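Local coordinates for protein putative protease (Parabacteroides distasonis ATCC 8503, PDB 3KD4) that is of unknown function but is probably exported and may be a protease, with two domains of unknown function (DUF3857 and DUF3858) in its chain, at residues I380-A390 against P433-T441; I401-L409 against S489-P497. All coordinates share one frame; numbering follows the deposited sequence.

Contact 1: residues I380-A390 against P433-T441; sequences ISADQAKDGFA and PAEGMKLQT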
ATOM      1  N   ILE A 380     -31.435  20.660 -21.424  1.00 39.84           N
ATOM      2  CA  ILE A 380     -32.228  21.334 -20.403  1.00 41.87           C
ATOM      3  C   ILE A 380     -33.561  21.731 -21.003  1.00 43.81           C
ATOM      4  O   ILE A 380     -33.601  22.430 -22.022  1.00 43.70           O
ATOM      5  CB  ILE A 380     -31.586  22.621 -19.863  1.00 41.58           C
ATOM      6  CG1 ILE A 380     -30.099  22.438 -19.636  1.00 41.40           C
ATOM      7  CG2 ILE A 380     -32.272  23.040 -18.566  1.00 41.44           C
ATOM      8  CD1 ILE A 380     -29.405  23.719 -19.418  1.00 40.19           C
ATOM      9  N   SER A 381     -34.636  21.303 -20.343  1.00 46.37           N
ATOM     10  CA  SER A 381     -36.008  21.603 -20.775  1.00 48.23           C
ATOM     11  C   SER A 381     -36.511  22.939 -20.241  1.00 49.46           C
ATOM     12  O   SER A 381     -36.083  23.390 -19.171  1.00 49.74           O
ATOM     13  CB  SER A 381     -36.950  20.522 -20.258  1.00 48.44           C
ATOM     14  OG  SER A 381     -37.186  20.709 -18.872  1.00 50.03           O
ATOM     15  N   ALA A 382     -37.453  23.543 -20.976  1.00 50.75           N
ATOM     16  CA  ALA A 382     -38.230  24.685 -20.481  1.00 51.40           C
ATOM     17  C   ALA A 382     -39.122  24.211 -19.323  1.00 51.96           C
ATOM     18  O   ALA A 382     -39.671  25.034 -18.587  1.00 52.47           O
ATOM     19  CB  ALA A 382     -39.071  25.307 -21.604  1.00 51.28           C
ATOM     20  N   ASP A 383     -39.272  22.886 -19.179  1.00 52.42           N
ATOM     21  CA  ASP A 383     -39.899  22.293 -17.995  1.00 52.58           C
ATOM     22  C   ASP A 383     -39.168  22.803 -16.761  1.00 52.63           C
ATOM     23  O   ASP A 383     -39.742  23.517 -15.934  1.00 52.94           O
ATOM     24  CB  ASP A 383     -39.837  20.763 -18.042  1.00 52.42           C
ATOM     25  N   GLN A 384     -37.876  22.505 -16.692  1.00 52.70           N
ATOM     26  CA  GLN A 384     -37.046  22.838 -15.526  1.00 52.27           C
ATOM     27  C   GLN A 384     -36.918  24.334 -15.183  1.00 51.28           C
ATOM     28  O   GLN A 384     -36.319  24.653 -14.157  1.00 51.82           O
ATOM     29  CB  GLN A 384     -35.644  22.267 -15.722  1.00 52.51           C
ATOM     30  CG  GLN A 384     -35.576  20.765 -15.883  1.00 53.71           C
ATOM     31  CD  GLN A 384     -34.319  20.323 -16.648  1.00 55.89           C
ATOM     32  OE1 GLN A 384     -34.012  20.850 -17.724  1.00 57.75           O
ATOM     33  NE2 GLN A 384     -33.606  19.344 -16.106  1.00 55.71           N
ATOM     34  N   ALA A 385     -37.444  25.241 -16.014  1.00 50.15           N
ATOM     35  CA  ALA A 385     -37.313  26.698 -15.774  1.00 49.22           C
ATOM     36  C   ALA A 385     -38.618  27.494 -15.715  1.00 48.27           C
ATOM     37  O   ALA A 385     -38.584  28.728 -15.856  1.00 47.93           O
ATOM     38  CB  ALA A 385     -36.401  27.333 -16.828  1.00 49.33           C
ATOM     39  N   LYS A 386     -39.751  26.814 -15.512  1.00 46.95           N
ATOM     40  CA  LYS A 386     -41.073  27.490 -15.452  1.00 45.74           C
ATOM     41  C   LYS A 386     -41.173  28.576 -14.351  1.00 44.47           C
ATOM     42  O   LYS A 386     -41.888  29.566 -14.529  1.00 44.66           O
ATOM     43  CB  LYS A 386     -42.209  26.465 -15.288  1.00 45.44           C
ATOM     44  N   ASP A 387     -40.436  28.402 -13.247  1.00 42.82           N
ATOM     45  CA  ASP A 387     -40.497  29.307 -12.077  1.00 41.42           C
ATOM     46  C   ASP A 387     -39.434  30.421 -12.083  1.00 39.39           C
ATOM     47  O   ASP A 387     -39.068  30.972 -11.035  1.00 39.15           O
ATOM     48  CB  ASP A 387     -40.448  28.474 -10.792  1.00 41.78           C
ATOM     49  CG  ASP A 387     -41.683  27.539 -10.655  1.00 43.59           C
ATOM     50  OD1 ASP A 387     -42.607  27.621 -11.514  1.00 45.02           O
ATOM     51  OD2 ASP A 387     -41.737  26.731  -9.694  1.00 44.91           O
ATOM     52  N   GLY A 388     -38.954  30.739 -13.285  1.00 36.40           N
ATOM     53  CA  GLY A 388     -38.070  31.854 -13.504  1.00 34.37           C
ATOM     54  C   GLY A 388     -36.714  31.407 -13.957  1.00 32.20           C
ATOM     55  O   GLY A 388     -36.156  31.991 -14.862  1.00 31.19           O
ATOM     56  N   PHE A 389     -36.188  30.366 -13.324  1.00 30.54           N
ATOM     57  CA  PHE A 389     -34.810  29.953 -13.570  1.00 29.96           C
ATOM     58  C   PHE A 389     -34.665  28.453 -13.703  1.00 29.95           C
ATOM     59  O   PHE A 389     -35.469  27.697 -13.158  1.00 30.16           O
ATOM     60  CB  PHE A 389     -33.909  30.394 -12.428  1.00 29.23           C
ATOM     61  CG  PHE A 389     -33.632  31.859 -12.399  1.00 27.56           C
ATOM     62  CD1 PHE A 389     -32.515  32.372 -13.021  1.00 24.93           C
ATOM     63  CD2 PHE A 389     -34.492  32.723 -11.744  1.00 26.38           C
ATOM     64  CE1 PHE A 389     -32.245  33.721 -12.981  1.00 26.32           C
ATOM     65  CE2 PHE A 389     -34.217  34.081 -11.698  1.00 26.25           C
ATOM     66  CZ  PHE A 389     -33.094  34.574 -12.315  1.00 25.58           C
ATOM     67  N   ALA A 390     -33.629  28.040 -14.421  1.00 29.51           N
ATOM     68  CA  ALA A 390     -33.247  26.637 -14.494  1.00 29.84           C
ATOM     69  C   ALA A 390     -31.806  26.582 -14.035  1.00 30.02           C
ATOM     70  O   ALA A 390     -30.972  27.309 -14.582  1.00 30.15           O
ATOM     71  CB  ALA A 390     -33.395  26.123 -15.909  1.00 29.44           C
ATOM     72  N   PRO A 433     -29.798  23.801 -24.272  1.00 28.35           N
ATOM     73  CA  PRO A 433     -30.961  24.329 -23.543  1.00 29.34           C
ATOM     74  C   PRO A 433     -32.238  24.376 -24.402  1.00 30.21           C
ATOM     75  O   PRO A 433     -32.153  24.496 -25.633  1.00 29.26           O
ATOM     76  CB  PRO A 433     -30.532  25.747 -23.174  1.00 29.44           C
ATOM     77  CG  PRO A 433     -29.516  26.125 -24.231  1.00 29.91           C
ATOM     78  CD  PRO A 433     -28.872  24.855 -24.716  1.00 28.34           C
ATOM     79  N   ALA A 434     -33.395  24.327 -23.739  1.00 31.58           N
ATOM     80  CA  ALA A 434     -34.706  24.520 -24.397  1.00 32.65           C
ATOM     81  C   ALA A 434     -34.791  25.867 -25.106  1.00 33.39           C
ATOM     82  O   ALA A 434     -34.098  26.822 -24.734  1.00 33.92           O
ATOM     83  CB  ALA A 434     -35.825  24.413 -23.380  1.00 32.64           C
ATOM     84  N   GLU A 435     -35.657  25.941 -26.112  1.00 33.97           N
ATOM     85  CA  GLU A 435     -35.828  27.157 -26.936  1.00 34.19           C
ATOM     86  C   GLU A 435     -36.187  28.333 -26.046  1.00 34.39           C
ATOM     87  O   GLU A 435     -37.016  28.204 -25.132  1.00 34.62           O
ATOM     88  CB  GLU A 435     -36.900  26.956 -28.023  1.00 33.41           C
ATOM     89  N   GLY A 436     -35.525  29.466 -26.267  1.00 34.84           N
ATOM     90  CA  GLY A 436     -35.815  30.674 -25.483  1.00 34.85           C
ATOM     91  C   GLY A 436     -35.243  30.744 -24.067  1.00 34.95           C
ATOM     92  O   GLY A 436     -35.493  31.713 -23.349  1.00 34.71           O
HETATM   93  N   MSE A 437     -34.491  29.737 -23.631  1.00 34.71           N
HETATM   94  CA  MSE A 437     -33.815  29.858 -22.338  1.00 34.48           C
HETATM   95  C   MSE A 437     -32.626  30.795 -22.519  1.00 33.46           C
HETATM   96  O   MSE A 437     -31.959  30.790 -23.558  1.00 33.36           O
HETATM   97  CB  MSE A 437     -33.370  28.501 -21.811  1.00 35.08           C
HETATM   98  CG  MSE A 437     -34.497  27.621 -21.334  1.00 37.16           C
HETATM   99 SE   MSE A 437     -33.696  26.117 -20.451  0.75 43.45          SE
HETATM  100  CE  MSE A 437     -35.063  25.662 -19.161  1.00 42.94           C
ATOM    101  N   LYS A 438     -32.373  31.617 -21.513  1.00 32.19           N
ATOM    102  CA  LYS A 438     -31.323  32.619 -21.595  1.00 30.92           C
ATOM    103  C   LYS A 438     -30.228  32.311 -20.580  1.00 28.93           C
ATOM    104  O   LYS A 438     -30.510  32.130 -19.397  1.00 27.78           O
ATOM    105  CB  LYS A 438     -31.938  33.988 -21.325  1.00 31.60           C
ATOM    106  CG  LYS A 438     -30.959  35.160 -21.302  1.00 34.34           C
ATOM    107  CD  LYS A 438     -31.708  36.508 -21.187  1.00 39.14           C
ATOM    108  CE  LYS A 438     -32.725  36.721 -22.311  1.00 38.87           C
ATOM    109  NZ  LYS A 438     -33.536  37.966 -22.102  1.00 40.80           N
ATOM    110  N   LEU A 439     -28.988  32.271 -21.049  1.00 27.07           N
ATOM    111  CA  LEU A 439     -27.859  31.915 -20.197  1.00 26.57           C
ATOM    112  C   LEU A 439     -27.529  33.107 -19.326  1.00 25.50           C
ATOM    113  O   LEU A 439     -27.182  34.159 -19.831  1.00 26.43           O
ATOM    114  CB  LEU A 439     -26.631  31.509 -21.016  1.00 25.76           C
ATOM    115  CG  LEU A 439     -25.396  31.101 -20.195  1.00 25.89           C
ATOM    116  CD1 LEU A 439     -25.607  29.786 -19.417  1.00 23.23           C
ATOM    117  CD2 LEU A 439     -24.214  31.010 -21.124  1.00 24.76           C
ATOM    118  N   GLN A 440     -27.626  32.931 -18.021  1.00 24.53           N
ATOM    119  CA  GLN A 440     -27.303  34.014 -17.071  1.00 23.98           C
ATOM    120  C   GLN A 440     -25.855  33.942 -16.557  1.00 23.56           C
ATOM    121  O   GLN A 440     -25.243  34.949 -16.273  1.00 24.93           O
ATOM    122  CB  GLN A 440     -28.312  34.018 -15.932  1.00 23.55           C
ATOM    123  CG  GLN A 440     -29.699  34.429 -16.395  1.00 23.48           C
ATOM    124  CD  GLN A 440     -29.822  35.919 -16.664  1.00 23.76           C
ATOM    125  OE1 GLN A 440     -28.881  36.678 -16.440  1.00 23.73           O
ATOM    126  NE2 GLN A 440     -31.002  36.350 -17.123  1.00 19.40           N
ATOM    127  N   THR A 441     -25.289  32.751 -16.494  1.00 23.32           N
ATOM    128  CA  THR A 441     -23.874  32.578 -16.180  1.00 21.96           C
ATOM    129  C   THR A 441     -22.960  33.324 -17.138  1.00 22.09           C
ATOM    130  O   THR A 441     -23.163  33.253 -18.337  1.00 22.72           O
ATOM    131  CB  THR A 441     -23.542  31.094 -16.263  1.00 22.40           C
ATOM    132  OG1 THR A 441     -24.406  30.390 -15.355  1.00 20.67           O
ATOM    133  CG2 THR A 441     -22.047  30.826 -15.935  1.00 19.73           C
TER
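M437, a selenomethionine, meets I380 on the tight side of this contact. Its CG lies anti to the carbonyl carbon (chi1 -72°), and the extended chain beyond brings SE up to I380. SE lies 3.9 Å from I380 CG2, the two side chains crossing obliquely. The methyl CE points on toward A385 and A390, but its position is doubtful in the model, since it falls too near S381 and A385. Beside M437 the chains run as a short parallel bridge, I380 with P433, which joins the end of strand 370-380 to that of strand 423-433. A434 N gives a weak hydrogen bond of 2.6 Å to I380 O, bent to 122°. A382 CB meets A434 CB at 3.8 Å. A type II turn, A434 to M437, then sends the chain on to strand 438-439.

The solvent side is loose. F389 CE1 comes no nearer to Q440 than 4.3 Å, at its CG, and Q440 NE2 is hydrogen-bonded to S505 OG. S381 N donates to Q384 OE1 at 2.7 Å, within the 380-390 loop. With one weak, bent backbone bond across, the contact probably holds mainly by apolar packing.

Contact 2: residues I401-L409 against S489-P497; sequences IDSWGMSAL and SLIHEWTNP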
ATOM      1  N   ILE A 401      -9.443  12.683 -10.506  1.00 24.29           N
ATOM      2  CA  ILE A 401      -9.398  13.378  -9.238  1.00 24.59           C
ATOM      3  C   ILE A 401     -10.719  13.225  -8.511  1.00 23.42           C
ATOM      4  O   ILE A 401     -10.742  13.188  -7.292  1.00 22.68           O
ATOM      5  CB  ILE A 401      -9.091  14.889  -9.392  1.00 25.16           C
ATOM      6  CG1 ILE A 401      -7.698  15.104  -9.940  1.00 29.07           C
ATOM      7  CG2 ILE A 401      -9.090  15.565  -8.058  1.00 24.94           C
ATOM      8  CD1 ILE A 401      -7.465  16.551 -10.384  1.00 31.64           C
ATOM      9  N   ASP A 402     -11.815  13.135  -9.258  1.00 23.74           N
ATOM     10  CA  ASP A 402     -13.142  12.998  -8.634  1.00 24.27           C
ATOM     11  C   ASP A 402     -13.310  11.711  -7.843  1.00 24.70           C
ATOM     12  O   ASP A 402     -14.199  11.649  -7.015  1.00 25.25           O
ATOM     13  CB  ASP A 402     -14.270  13.157  -9.646  1.00 24.36           C
ATOM     14  CG  ASP A 402     -14.354  14.579 -10.212  1.00 25.24           C
ATOM     15  OD1 ASP A 402     -14.591  15.540  -9.436  1.00 26.90           O
ATOM     16  OD2 ASP A 402     -14.196  14.726 -11.443  1.00 24.23           O
ATOM     17  N   SER A 403     -12.458  10.707  -8.078  1.00 24.64           N
ATOM     18  CA  SER A 403     -12.484   9.487  -7.298  1.00 25.76           C
ATOM     19  C   SER A 403     -11.475   9.503  -6.108  1.00 25.89           C
ATOM     20  O   SER A 403     -11.425   8.552  -5.330  1.00 25.57           O
ATOM     21  CB  SER A 403     -12.191   8.292  -8.216  1.00 26.11           C
ATOM     22  OG  SER A 403     -10.823   8.294  -8.647  1.00 28.97           O
ATOM     23  N   TRP A 404     -10.698  10.578  -5.956  1.00 25.10           N
ATOM     24  CA  TRP A 404      -9.635  10.610  -4.950  1.00 24.78           C
ATOM     25  C   TRP A 404     -10.110  10.877  -3.521  1.00 24.88           C
ATOM     26  O   TRP A 404      -9.316  10.817  -2.579  1.00 25.39           O
ATOM     27  CB  TRP A 404      -8.570  11.631  -5.317  1.00 24.39           C
ATOM     28  CG  TRP A 404      -7.753  11.293  -6.487  1.00 24.51           C
ATOM     29  CD1 TRP A 404      -7.777  10.129  -7.231  1.00 24.34           C
ATOM     30  CD2 TRP A 404      -6.691  12.072  -7.005  1.00 21.56           C
ATOM     31  NE1 TRP A 404      -6.819  10.181  -8.206  1.00 23.69           N
ATOM     32  CE2 TRP A 404      -6.126  11.353  -8.078  1.00 24.16           C
ATOM     33  CE3 TRP A 404      -6.161  13.313  -6.672  1.00 22.00           C
ATOM     34  CZ2 TRP A 404      -5.053  11.850  -8.824  1.00 25.54           C
ATOM     35  CZ3 TRP A 404      -5.108  13.810  -7.411  1.00 25.00           C
ATOM     36  CH2 TRP A 404      -4.556  13.077  -8.466  1.00 24.94           C
ATOM     37  N   GLY A 405     -11.380  11.204  -3.345  1.00 24.77           N
ATOM     38  CA  GLY A 405     -11.914  11.407  -2.013  1.00 24.35           C
ATOM     39  C   GLY A 405     -11.500  12.722  -1.395  1.00 24.22           C
ATOM     40  O   GLY A 405     -11.443  12.833  -0.178  1.00 23.25           O
HETATM   41  N   MSE A 406     -11.252  13.735  -2.231  1.00 24.53           N
HETATM   42  CA  MSE A 406     -10.683  15.007  -1.787  1.00 24.41           C
HETATM   43  C   MSE A 406     -11.647  16.176  -1.930  1.00 25.50           C
HETATM   44  O   MSE A 406     -11.208  17.318  -2.034  1.00 26.00           O
HETATM   45  CB  MSE A 406      -9.403  15.348  -2.583  1.00 23.70           C
HETATM   46  CG  MSE A 406      -8.280  14.359  -2.382  1.00 22.32           C
HETATM   47 SE   MSE A 406      -6.707  14.931  -3.261  0.75 17.77          SE
HETATM   48  CE  MSE A 406      -5.561  13.407  -2.776  1.00 17.09           C
ATOM     49  N   SER A 407     -12.941  15.914  -1.915  1.00 26.63           N
ATOM     50  CA  SER A 407     -13.903  16.993  -2.113  1.00 27.92           C
ATOM     51  C   SER A 407     -14.060  17.833  -0.853  1.00 28.03           C
ATOM     52  O   SER A 407     -14.568  18.934  -0.938  1.00 28.48           O
ATOM     53  CB  SER A 407     -15.254  16.471  -2.566  1.00 28.15           C
ATOM     54  OG  SER A 407     -15.863  15.743  -1.519  1.00 32.30           O
ATOM     55  N   ALA A 408     -13.568  17.356   0.292  1.00 28.29           N
ATOM     56  CA  ALA A 408     -13.635  18.108   1.525  1.00 28.40           C
ATOM     57  C   ALA A 408     -12.282  18.219   2.239  1.00 29.27           C
ATOM     58  O   ALA A 408     -12.163  17.793   3.382  1.00 29.42           O
ATOM     59  CB  ALA A 408     -14.694  17.497   2.468  1.00 27.72           C
ATOM     60  N   LEU A 409     -11.299  18.856   1.599  1.00 29.05           N
ATOM     61  CA  LEU A 409      -9.969  19.017   2.177  1.00 29.59           C
ATOM     62  C   LEU A 409      -9.957  20.053   3.295  1.00 30.61           C
ATOM     63  O   LEU A 409     -10.496  21.127   3.132  1.00 30.81           O
ATOM     64  CB  LEU A 409      -8.963  19.430   1.104  1.00 28.97           C
ATOM     65  CG  LEU A 409      -8.609  18.326   0.106  1.00 27.76           C
ATOM     66  CD1 LEU A 409      -7.717  18.886  -0.975  1.00 24.21           C
ATOM     67  CD2 LEU A 409      -7.934  17.173   0.858  1.00 27.68           C
ATOM     68  N   SER A 489      -6.398  24.824  -3.240  1.00 23.22           N
ATOM     69  CA  SER A 489      -7.263  25.729  -3.994  1.00 23.76           C
ATOM     70  C   SER A 489      -7.521  25.204  -5.423  1.00 22.91           C
ATOM     71  O   SER A 489      -8.625  25.311  -5.906  1.00 21.96           O
ATOM     72  CB  SER A 489      -6.724  27.162  -3.950  1.00 24.27           C
ATOM     73  OG  SER A 489      -5.579  27.302  -4.763  1.00 29.19           O
ATOM     74  N   LEU A 490      -6.543  24.530  -6.043  1.00 22.25           N
ATOM     75  CA  LEU A 490      -6.752  23.911  -7.347  1.00 21.34           C
ATOM     76  C   LEU A 490      -7.766  22.801  -7.262  1.00 22.04           C
ATOM     77  O   LEU A 490      -8.730  22.737  -8.066  1.00 21.28           O
ATOM     78  CB  LEU A 490      -5.429  23.366  -7.933  1.00 21.14           C
ATOM     79  CG  LEU A 490      -4.307  24.371  -8.217  1.00 20.35           C
ATOM     80  CD1 LEU A 490      -2.992  23.676  -8.710  1.00 16.52           C
ATOM     81  CD2 LEU A 490      -4.758  25.436  -9.244  1.00 19.85           C
ATOM     82  N   ILE A 491      -7.556  21.906  -6.287  1.00 22.26           N
ATOM     83  CA  ILE A 491      -8.390  20.710  -6.170  1.00 22.58           C
ATOM     84  C   ILE A 491      -9.815  21.148  -5.863  1.00 23.04           C
ATOM     85  O   ILE A 491     -10.786  20.645  -6.431  1.00 22.94           O
ATOM     86  CB  ILE A 491      -7.859  19.701  -5.089  1.00 21.97           C
ATOM     87  CG1 ILE A 491      -6.528  19.114  -5.559  1.00 22.66           C
ATOM     88  CG2 ILE A 491      -8.896  18.607  -4.833  1.00 21.61           C
ATOM     89  CD1 ILE A 491      -5.624  18.555  -4.400  1.00 22.39           C
ATOM     90  N   HIS A 492      -9.926  22.108  -4.973  1.00 23.51           N
ATOM     91  CA  HIS A 492     -11.228  22.652  -4.632  1.00 24.90           C
ATOM     92  C   HIS A 492     -11.922  23.342  -5.842  1.00 24.24           C
ATOM     93  O   HIS A 492     -13.125  23.221  -6.027  1.00 23.91           O
ATOM     94  CB  HIS A 492     -11.055  23.607  -3.452  1.00 25.15           C
ATOM     95  CG  HIS A 492     -12.289  24.361  -3.093  1.00 29.91           C
ATOM     96  ND1 HIS A 492     -13.376  23.756  -2.493  1.00 36.33           N
ATOM     97  CD2 HIS A 492     -12.598  25.674  -3.205  1.00 33.09           C
ATOM     98  CE1 HIS A 492     -14.319  24.660  -2.293  1.00 35.75           C
ATOM     99  NE2 HIS A 492     -13.868  25.835  -2.704  1.00 35.89           N
ATOM    100  N   GLU A 493     -11.156  24.051  -6.665  1.00 24.39           N
ATOM    101  CA  GLU A 493     -11.747  24.688  -7.855  1.00 24.48           C
ATOM    102  C   GLU A 493     -12.357  23.621  -8.747  1.00 23.66           C
ATOM    103  O   GLU A 493     -13.447  23.814  -9.308  1.00 24.40           O
ATOM    104  CB  GLU A 493     -10.727  25.525  -8.625  1.00 24.70           C
ATOM    105  CG  GLU A 493     -11.368  26.342  -9.779  1.00 27.46           C
ATOM    106  CD  GLU A 493     -11.284  27.847  -9.572  1.00 29.45           C
ATOM    107  OE1 GLU A 493     -11.259  28.304  -8.425  1.00 30.72           O
ATOM    108  OE2 GLU A 493     -11.225  28.563 -10.588  1.00 33.39           O
ATOM    109  N   TRP A 494     -11.691  22.473  -8.831  1.00 22.79           N
ATOM    110  CA  TRP A 494     -12.197  21.360  -9.620  1.00 22.13           C
ATOM    111  C   TRP A 494     -13.461  20.725  -9.036  1.00 21.38           C
ATOM    112  O   TRP A 494     -14.415  20.480  -9.774  1.00 21.68           O
ATOM    113  CB  TRP A 494     -11.123  20.278  -9.822  1.00 21.78           C
ATOM    114  CG  TRP A 494     -11.592  19.211 -10.722  1.00 20.43           C
ATOM    115  CD1 TRP A 494     -12.052  17.997 -10.368  1.00 20.48           C
ATOM    116  CD2 TRP A 494     -11.678  19.277 -12.147  1.00 19.33           C
ATOM    117  NE1 TRP A 494     -12.449  17.284 -11.484  1.00 22.95           N
ATOM    118  CE2 TRP A 494     -12.202  18.046 -12.595  1.00 21.00           C
ATOM    119  CE3 TRP A 494     -11.355  20.249 -13.088  1.00 19.49           C
ATOM    120  CZ2 TRP A 494     -12.406  17.764 -13.952  1.00 19.45           C
ATOM    121  CZ3 TRP A 494     -11.546  19.971 -14.450  1.00 17.95           C
ATOM    122  CH2 TRP A 494     -12.058  18.735 -14.866  1.00 19.34           C
ATOM    123  N   THR A 495     -13.461  20.455  -7.734  1.00 21.02           N
ATOM    124  CA  THR A 495     -14.508  19.624  -7.129  1.00 21.45           C
ATOM    125  C   THR A 495     -15.725  20.429  -6.661  1.00 21.68           C
ATOM    126  O   THR A 495     -16.798  19.873  -6.547  1.00 22.02           O
ATOM    127  CB  THR A 495     -13.998  18.806  -5.930  1.00 21.41           C
ATOM    128  OG1 THR A 495     -13.489  19.697  -4.919  1.00 21.96           O
ATOM    129  CG2 THR A 495     -12.871  17.811  -6.368  1.00 18.78           C
ATOM    130  N   ASN A 496     -15.554  21.712  -6.362  1.00 22.25           N
ATOM    131  CA  ASN A 496     -16.672  22.545  -5.829  1.00 22.78           C
ATOM    132  C   ASN A 496     -17.853  22.507  -6.801  1.00 22.56           C
ATOM    133  O   ASN A 496     -17.724  22.952  -7.937  1.00 21.82           O
ATOM    134  CB  ASN A 496     -16.198  23.978  -5.655  1.00 23.41           C
ATOM    135  CG  ASN A 496     -17.227  24.874  -5.016  1.00 26.11           C
ATOM    136  OD1 ASN A 496     -17.733  24.564  -3.957  1.00 29.48           O
ATOM    137  ND2 ASN A 496     -17.480  26.051  -5.624  1.00 28.69           N
ATOM    138  N   PRO A 497     -18.989  21.937  -6.380  1.00 22.44           N
ATOM    139  CA  PRO A 497     -20.144  21.728  -7.282  1.00 22.39           C
ATOM    140  C   PRO A 497     -20.660  23.001  -7.939  1.00 21.76           C
ATOM    141  O   PRO A 497     -21.112  22.956  -9.083  1.00 21.76           O
ATOM    142  CB  PRO A 497     -21.233  21.159  -6.351  1.00 22.65           C
ATOM    143  CG  PRO A 497     -20.513  20.646  -5.156  1.00 23.47           C
ATOM    144  CD  PRO A 497     -19.250  21.456  -5.011  1.00 23.58           C
TER
HETATM  145  O   HOH W   1     -16.086  17.787 -10.571  1.00 25.94           O
HETATM  146  O   HOH W   2     -11.581  19.694  -2.953  1.00 24.16           O
HETATM  147  O   HOH W   3     -15.557  20.106  -3.092  1.00 24.61           O
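D402 meets the edge of the W494 indole. W494 NE1 donates to D402 OD2 at 3.1 Å, nearly straight at 164°. The oxygen lies close to the ring plane, but the N-H comes to it from above the carboxylate plane, 41° out. CG of W494 stands anti to the backbone N (chi1 -175°), which carries the indole toward the 401-409 loop. Next to this bond the contact is apolar. I491 puts CD1 4.0 Å from M406 SE, while L409 CD1 packs on the same methyl from another residue of the loop. I401 CG2 approaches I491 CG2 at 4.4 Å.

T495 OG1 is joined to the loop through water. One water links it to M406 O, at 2.6 Å from that carbonyl, and another links it to S407 O. A third water lies 2.9 Å from D402 OD1, near W494 O. With an alanine at D402, the indole N-H is likely to lose its carboxylate acceptor, and with it this tie between helix and loop.

Further out, R470 makes a cation-pi contact with W494, and R470 NH2 also hydrogen-bonds to W494 O. E425 accepts from I401 N, and R488 donates to L409 O. The loop thus packs against the C-terminal end of helix 481-495, with W494 and I401 both resting on strands 423-433 and 465-474.

In the fold
Contact 1 and contact 2 lie on the same side of the chain's centre, their own centres 28 Å apart and their nearest atoms about 10 Å apart. They do not touch. Along the chain they alternate: 380-390, 401-409, 433-441, then 489-497. Strand 423-433 serves both. Its end takes part in contact 1, and its body, with strand 465-474, underlies the loop and helix of contact 2. Strand 501-505, which follows helix 481-495, returns to contact 1 and pairs with strands 389-393 and 438-439. Contact 1 therefore links the five-stranded mixed sheet to the small three-stranded one, while contact 2 fastens the 401-409 loop to helix 481-495, within the C-terminal part of the protein.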